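PDB 3ZIL: AAR187Cp from Eremothecium gossypii, which probably regulates the establishment of sister-chromatid cohesion through cohesin, and is represented here by its helical Wap1 domain. Local coordinates for residues 248-260 and 292-304. Sequence-based numbering, arbitrary orientation.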
ATOM      1  N   LEU A 248      19.159  -8.376   3.653  1.00 19.56           N
ATOM      2  CA  LEU A 248      18.788  -7.673   4.923  1.00 21.77           C
ATOM      3  C   LEU A 248      19.825  -6.656   5.450  1.00 19.81           C
ATOM      4  O   LEU A 248      19.439  -5.543   5.873  1.00 19.55           O
ATOM      5  CB  LEU A 248      18.381  -8.650   6.024  1.00 20.79           C
ATOM      6  CG  LEU A 248      17.175  -9.552   5.690  1.00 21.34           C
ATOM      7  CD1 LEU A 248      16.944 -10.598   6.753  1.00 17.26           C
ATOM      8  CD2 LEU A 248      15.903  -8.795   5.301  1.00 17.82           C
ATOM      9  N   PRO A 249      21.132  -6.988   5.351  1.00 21.00           N
ATOM     10  CA  PRO A 249      22.097  -6.015   5.862  1.00 18.62           C
ATOM     11  C   PRO A 249      22.026  -4.750   5.040  1.00 18.94           C
ATOM     12  O   PRO A 249      22.237  -3.673   5.565  1.00 18.27           O
ATOM     13  CB  PRO A 249      23.452  -6.700   5.615  1.00 19.00           C
ATOM     14  CG  PRO A 249      23.126  -8.165   5.848  1.00 19.69           C
ATOM     15  CD  PRO A 249      21.732  -8.354   5.241  1.00 21.70           C
ATOM     16  N   SER A 250      21.782  -4.873   3.734  1.00 20.79           N
ATOM     17  CA  SER A 250      21.694  -3.691   2.920  1.00 21.46           C
ATOM     18  C   SER A 250      20.484  -2.816   3.324  1.00 17.95           C
ATOM     19  O   SER A 250      20.532  -1.555   3.434  1.00 17.28           O
ATOM     20  CB  SER A 250      21.532  -4.097   1.443  1.00 24.78           C
ATOM     21  OG  SER A 250      21.744  -2.906   0.761  1.00 30.93           O
ATOM     22  N   LEU A 251      19.346  -3.440   3.472  1.00 16.11           N
ATOM     23  CA  LEU A 251      18.198  -2.661   3.931  1.00 13.82           C
ATOM     24  C   LEU A 251      18.504  -2.002   5.333  1.00 16.53           C
ATOM     25  O   LEU A 251      18.275  -0.799   5.579  1.00 15.63           O
ATOM     26  CB  LEU A 251      16.995  -3.570   3.963  1.00 13.58           C
ATOM     27  CG  LEU A 251      15.648  -3.028   4.460  1.00 14.27           C
ATOM     28  CD1 LEU A 251      15.279  -1.757   3.638  1.00 12.78           C
ATOM     29  CD2 LEU A 251      14.574  -4.125   4.374  1.00 13.85           C
ATOM     30  N   VAL A 252      18.959  -2.788   6.272  1.00 17.21           N
ATOM     31  CA  VAL A 252      19.377  -2.269   7.554  1.00 17.19           C
ATOM     32  C   VAL A 252      20.319  -1.044   7.417  1.00 23.25           C
ATOM     33  O   VAL A 252      20.069  -0.033   8.125  1.00 20.86           O
ATOM     34  CB  VAL A 252      19.992  -3.431   8.391  1.00 21.78           C
ATOM     35  CG1 VAL A 252      20.713  -2.911   9.645  1.00 19.81           C
ATOM     36  CG2 VAL A 252      18.857  -4.383   8.803  1.00 23.63           C
ATOM     37  N   ARG A 253      21.369  -1.086   6.534  1.00 20.30           N
ATOM     38  CA  ARG A 253      22.234   0.127   6.415  1.00 23.58           C
ATOM     39  C   ARG A 253      21.432   1.333   6.083  1.00 21.28           C
ATOM     40  O   ARG A 253      21.616   2.336   6.745  1.00 18.58           O
ATOM     41  CB  ARG A 253      23.351   0.110   5.318  1.00 21.63           C
ATOM     42  CG  ARG A 253      24.208  -1.091   5.358  1.00 29.49           C
ATOM     43  CD  ARG A 253      25.533  -1.017   4.545  1.00 25.86           C
ATOM     44  NE  ARG A 253      26.155  -2.286   4.920  1.00 26.83           N
ATOM     45  CZ  ARG A 253      26.076  -3.430   4.231  1.00 28.69           C
ATOM     46  NH1 ARG A 253      25.515  -3.493   3.006  1.00 28.38           N
ATOM     47  NH2 ARG A 253      26.626  -4.516   4.749  1.00 27.83           N
ATOM     48  N   SER A 254      20.646   1.243   4.978  1.00 20.08           N
ATOM     49  CA  SER A 254      19.803   2.338   4.530  1.00 20.97           C
ATOM     50  C   SER A 254      18.942   2.884   5.633  1.00 20.64           C
ATOM     51  O   SER A 254      18.911   4.119   5.849  1.00 19.01           O
ATOM     52  CB  SER A 254      18.933   1.924   3.344  1.00 20.02           C
ATOM     53  OG  SER A 254      19.846   1.521   2.345  1.00 19.73           O
ATOM     54  N   LEU A 255      18.239   1.990   6.322  1.00 18.17           N
ATOM     55  CA  LEU A 255      17.360   2.425   7.394  1.00 19.92           C
ATOM     56  C   LEU A 255      18.183   3.046   8.523  1.00 23.63           C
ATOM     57  O   LEU A 255      17.763   4.127   9.079  1.00 22.45           O
ATOM     58  CB  LEU A 255      16.491   1.267   7.953  1.00 17.89           C
ATOM     59  CG  LEU A 255      15.425   0.780   6.943  1.00 16.78           C
ATOM     60  CD1 LEU A 255      14.877  -0.599   7.415  1.00 17.66           C
ATOM     61  CD2 LEU A 255      14.305   1.799   6.843  1.00 17.12           C
ATOM     62  N   ALA A 256      19.326   2.408   8.882  1.00 20.58           N
ATOM     63  CA  ALA A 256      20.091   2.975  10.018  1.00 22.87           C
ATOM     64  C   ALA A 256      20.695   4.398   9.642  1.00 25.23           C
ATOM     65  O   ALA A 256      20.855   5.272  10.498  1.00 23.25           O
ATOM     66  CB  ALA A 256      21.129   1.997  10.535  1.00 20.83           C
ATOM     67  N   MET A 257      20.894   4.678   8.363  1.00 26.43           N
ATOM     68  CA  MET A 257      21.515   5.941   8.034  1.00 35.07           C
ATOM     69  C   MET A 257      20.458   7.017   8.028  1.00 32.82           C
ATOM     70  O   MET A 257      20.632   8.077   8.624  1.00 31.07           O
ATOM     71  CB  MET A 257      22.241   5.877   6.700  1.00 39.72           C
ATOM     72  CG  MET A 257      23.663   5.342   6.897  1.00 50.48           C
ATOM     73  SD  MET A 257      24.191   4.574   5.371  1.00 73.38           S
ATOM     74  CE  MET A 257      25.985   4.679   5.519  1.00 74.54           C
ATOM     75  N   SER A 258      19.347   6.694   7.391  1.00 28.69           N
ATOM     76  CA  SER A 258      18.158   7.485   7.562  1.00 31.98           C
ATOM     77  C   SER A 258      17.773   7.856   9.037  1.00 31.40           C
ATOM     78  O   SER A 258      17.544   9.053   9.396  1.00 35.07           O
ATOM     79  CB  SER A 258      17.019   6.839   6.846  1.00 29.51           C
ATOM     80  OG  SER A 258      15.938   7.671   7.094  1.00 27.22           O
ATOM     81  N   VAL A 259      17.750   6.879   9.920  1.00 26.27           N
ATOM     82  CA  VAL A 259      17.469   7.217  11.320  1.00 29.54           C
ATOM     83  C   VAL A 259      18.547   8.168  11.854  1.00 33.55           C
ATOM     84  O   VAL A 259      18.227   9.197  12.488  1.00 31.97           O
ATOM     85  CB  VAL A 259      17.323   5.945  12.163  1.00 31.96           C
ATOM     86  CG1 VAL A 259      17.350   6.249  13.672  1.00 32.17           C
ATOM     87  CG2 VAL A 259      16.055   5.200  11.745  1.00 28.47           C
ATOM     88  N   GLN A 260      19.816   7.856  11.551  1.00 33.78           N
ATOM     89  CA  GLN A 260      20.947   8.704  11.963  1.00 36.01           C
ATOM     90  C   GLN A 260      20.848  10.117  11.392  1.00 32.70           C
ATOM     91  O   GLN A 260      21.243  11.049  12.061  1.00 30.61           O
ATOM     92  CB  GLN A 260      22.315   8.130  11.611  1.00 35.62           C
ATOM     93  CG  GLN A 260      22.892   7.120  12.591  1.00 42.82           C
ATOM     94  CD  GLN A 260      24.008   6.311  11.938  1.00 50.99           C
ATOM     95  OE1 GLN A 260      23.772   5.210  11.394  1.00 51.30           O
ATOM     96  NE2 GLN A 260      25.228   6.874  11.935  1.00 50.78           N
ATOM     97  N   ALA A 292      16.690 -11.553  12.834  1.00 29.49           N
ATOM     98  CA  ALA A 292      17.882 -11.959  12.029  1.00 31.61           C
ATOM     99  C   ALA A 292      19.087 -11.425  12.720  1.00 29.54           C
ATOM    100  O   ALA A 292      19.453 -10.293  12.494  1.00 28.65           O
ATOM    101  CB  ALA A 292      17.831 -11.449  10.586  1.00 26.73           C
ATOM    102  N   THR A 293      19.707 -12.243  13.570  1.00 31.23           N
ATOM    103  CA  THR A 293      20.823 -11.732  14.399  1.00 34.27           C
ATOM    104  C   THR A 293      22.045 -11.326  13.519  1.00 31.26           C
ATOM    105  O   THR A 293      22.739 -10.329  13.789  1.00 31.01           O
ATOM    106  CB  THR A 293      21.100 -12.669  15.597  1.00 33.63           C
ATOM    107  OG1 THR A 293      22.466 -13.038  15.603  1.00 46.32           O
ATOM    108  CG2 THR A 293      20.228 -13.932  15.536  1.00 31.39           C
ATOM    109  N   THR A 294      22.201 -11.994  12.369  1.00 31.97           N
ATOM    110  CA  THR A 294      23.233 -11.596  11.405  1.00 35.54           C
ATOM    111  C   THR A 294      22.991 -10.118  10.943  1.00 33.61           C
ATOM    112  O   THR A 294      23.924  -9.295  10.944  1.00 31.66           O
ATOM    113  CB  THR A 294      23.220 -12.560  10.190  1.00 40.19           C
ATOM    114  OG1 THR A 294      22.008 -12.329   9.449  1.00 49.58           O
ATOM    115  CG2 THR A 294      23.193 -14.026  10.663  1.00 34.75           C
ATOM    116  N   ALA A 295      21.759  -9.804  10.525  1.00 30.48           N
ATOM    117  CA  ALA A 295      21.361  -8.388  10.181  1.00 32.03           C
ATOM    118  C   ALA A 295      21.402  -7.368  11.356  1.00 27.10           C
ATOM    119  O   ALA A 295      21.747  -6.189  11.186  1.00 23.81           O
ATOM    120  CB  ALA A 295      20.003  -8.372   9.492  1.00 26.87           C
ATOM    121  N   ALA A 296      21.049  -7.823  12.551  1.00 31.30           N
ATOM    122  CA  ALA A 296      21.180  -6.984  13.788  1.00 31.57           C
ATOM    123  C   ALA A 296      22.635  -6.469  14.027  1.00 30.99           C
ATOM    124  O   ALA A 296      22.865  -5.372  14.585  1.00 38.37           O
ATOM    125  CB  ALA A 296      20.614  -7.725  15.006  1.00 28.13           C
ATOM    126  N   SER A 297      23.620  -7.208  13.533  1.00 31.52           N
ATOM    127  CA  SER A 297      25.010  -6.823  13.735  1.00 32.94           C
ATOM    128  C   SER A 297      25.610  -6.046  12.599  1.00 38.24           C
ATOM    129  O   SER A 297      26.813  -5.733  12.628  1.00 38.50           O
ATOM    130  CB  SER A 297      25.879  -8.061  14.048  1.00 40.10           C
ATOM    131  OG  SER A 297      25.690  -9.056  13.072  1.00 43.56           O
ATOM    132  N   THR A 298      24.797  -5.725  11.578  1.00 35.14           N
ATOM    133  CA  THR A 298      25.251  -4.847  10.497  1.00 35.68           C
ATOM    134  C   THR A 298      25.953  -3.644  11.131  1.00 34.53           C
ATOM    135  O   THR A 298      25.400  -3.019  12.025  1.00 31.50           O
ATOM    136  CB  THR A 298      24.045  -4.424   9.598  1.00 30.76           C
ATOM    137  OG1 THR A 298      23.402  -5.607   9.127  1.00 27.84           O
ATOM    138  CG2 THR A 298      24.461  -3.611   8.445  1.00 34.21           C
ATOM    139  N   GLU A 299      27.178  -3.342  10.683  1.00 42.23           N
ATOM    140  CA  GLU A 299      27.979  -2.245  11.279  1.00 41.86           C
ATOM    141  C   GLU A 299      27.309  -0.864  11.410  1.00 39.13           C
ATOM    142  O   GLU A 299      27.461  -0.243  12.450  1.00 36.91           O
ATOM    143  CB  GLU A 299      29.356  -2.116  10.595  1.00 51.90           C
ATOM    144  CG  GLU A 299      29.586  -0.782   9.901  1.00 60.80           C
ATOM    145  CD  GLU A 299      30.918  -0.703   9.181  1.00 75.97           C
ATOM    146  OE1 GLU A 299      31.871  -1.428   9.560  1.00 77.97           O
ATOM    147  OE2 GLU A 299      31.006   0.099   8.227  1.00 88.22           O
ATOM    148  N   GLU A 300      26.583  -0.362  10.410  1.00 35.83           N
ATOM    149  CA  GLU A 300      25.971   1.000  10.575  1.00 38.69           C
ATOM    150  C   GLU A 300      24.905   1.057  11.667  1.00 36.83           C
ATOM    151  O   GLU A 300      24.610   2.135  12.149  1.00 32.12           O
ATOM    152  CB  GLU A 300      25.338   1.615   9.272  1.00 41.23           C
ATOM    153  CG  GLU A 300      26.322   2.226   8.286  1.00 45.89           C
ATOM    154  CD  GLU A 300      26.769   1.204   7.244  1.00 51.77           C
ATOM    155  OE1 GLU A 300      26.923  -0.013   7.562  1.00 50.78           O
ATOM    156  OE2 GLU A 300      26.928   1.617   6.075  1.00 59.41           O
ATOM    157  N   LEU A 301      24.295  -0.078  12.011  1.00 33.62           N
ATOM    158  CA  LEU A 301      23.262  -0.047  13.026  1.00 37.18           C
ATOM    159  C   LEU A 301      23.952   0.165  14.387  1.00 39.64           C
ATOM    160  O   LEU A 301      23.380   0.778  15.307  1.00 35.86           O
ATOM    161  CB  LEU A 301      22.378  -1.317  12.977  1.00 34.80           C
ATOM    162  CG  LEU A 301      21.140  -1.380  13.864  1.00 32.74           C
ATOM    163  CD1 LEU A 301      20.204  -0.212  13.642  1.00 30.97           C
ATOM    164  CD2 LEU A 301      20.434  -2.716  13.636  1.00 33.58           C
ATOM    165  N   THR A 302      25.197  -0.303  14.489  1.00 40.80           N
ATOM    166  CA  THR A 302      25.948  -0.119  15.722  1.00 41.06           C
ATOM    167  C   THR A 302      26.374   1.350  15.909  1.00 43.02           C
ATOM    168  O   THR A 302      26.735   1.747  17.011  1.00 51.84           O
ATOM    169  CB  THR A 302      27.173  -1.015  15.817  1.00 39.50           C
ATOM    170  OG1 THR A 302      28.194  -0.466  14.981  1.00 47.73           O
ATOM    171  CG2 THR A 302      26.873  -2.460  15.402  1.00 45.98           C
ATOM    172  N   ASN A 303      26.309   2.160  14.858  1.00 35.49           N
ATOM    173  CA  ASN A 303      26.513   3.598  15.032  1.00 35.53           C
ATOM    174  C   ASN A 303      25.353   4.243  15.710  1.00 34.49           C
ATOM    175  O   ASN A 303      25.372   5.461  15.924  1.00 34.50           O
ATOM    176  CB  ASN A 303      26.640   4.288  13.719  1.00 36.90           C
ATOM    177  CG  ASN A 303      27.891   3.918  13.013  1.00 42.32           C
ATOM    178  OD1 ASN A 303      28.861   3.495  13.634  1.00 48.68           O
ATOM    179  ND2 ASN A 303      27.870   4.033  11.706  1.00 43.88           N
ATOM    180  N   PHE A 304      24.313   3.462  15.994  1.00 29.56           N
ATOM    181  CA  PHE A 304      23.255   3.925  16.910  1.00 28.28           C
ATOM    182  C   PHE A 304      23.918   4.077  18.321  1.00 33.35           C
ATOM    183  O   PHE A 304      23.357   4.769  19.208  1.00 29.51           O
ATOM    184  CB  PHE A 304      22.099   2.892  17.025  1.00 30.33           C
ATOM    185  CG  PHE A 304      21.001   2.976  15.946  1.00 28.63           C
ATOM    186  CD1 PHE A 304      21.194   3.616  14.742  1.00 25.76           C
ATOM    187  CD2 PHE A 304      19.756   2.322  16.175  1.00 30.40           C
ATOM    188  CE1 PHE A 304      20.168   3.640  13.782  1.00 30.98           C
ATOM    189  CE2 PHE A 304      18.720   2.369  15.237  1.00 33.11           C
ATOM    190  CZ  PHE A 304      18.930   3.020  14.029  1.00 30.08           C
TER
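Glu300 bends at chi2 (92°), which lays its carboxylate obliquely across the aliphatic part of Arg253, whose chain runs extended from CG to NE. Glu300 OE1 arrives at the guanidinium edge, near its plane, in a long salt bridge of 3.6 Å to Arg253 NE, with the two planes 38° apart; Glu300 OE2 lies 3.3 Å from Met257 CE. Thr298 is turned with OG1 beside its own backbone N (chi1 -56°), where the hydroxyl donates to Ala295 O at 2.7 Å. That carbonyl also accepts from Thr298 N, from the same face of its plane, so two bonds grip it and close the turn after helix 293-296. The Thr298 hydroxyl meets Pro249, and Val252 CG1 packs 3.7 Å from Thr298 CB. Deeper in, the methyl of Ala256 rests against both Leu301 CD1 and the Phe304 ring, its CB 3.8 Å from Phe304 CE1, while Val259 CG1 approaches Phe304 CZ at 3.6 Å. The charged pair borders an apolar seam joining helix 248-261 to the broken helical segment 292-304 of the Wap1 domain. Val252 and Leu301 continue onto helix 272-289, which lies between the two segments in the chain, and Phe304 stacks on Phe326 of helix 321-336.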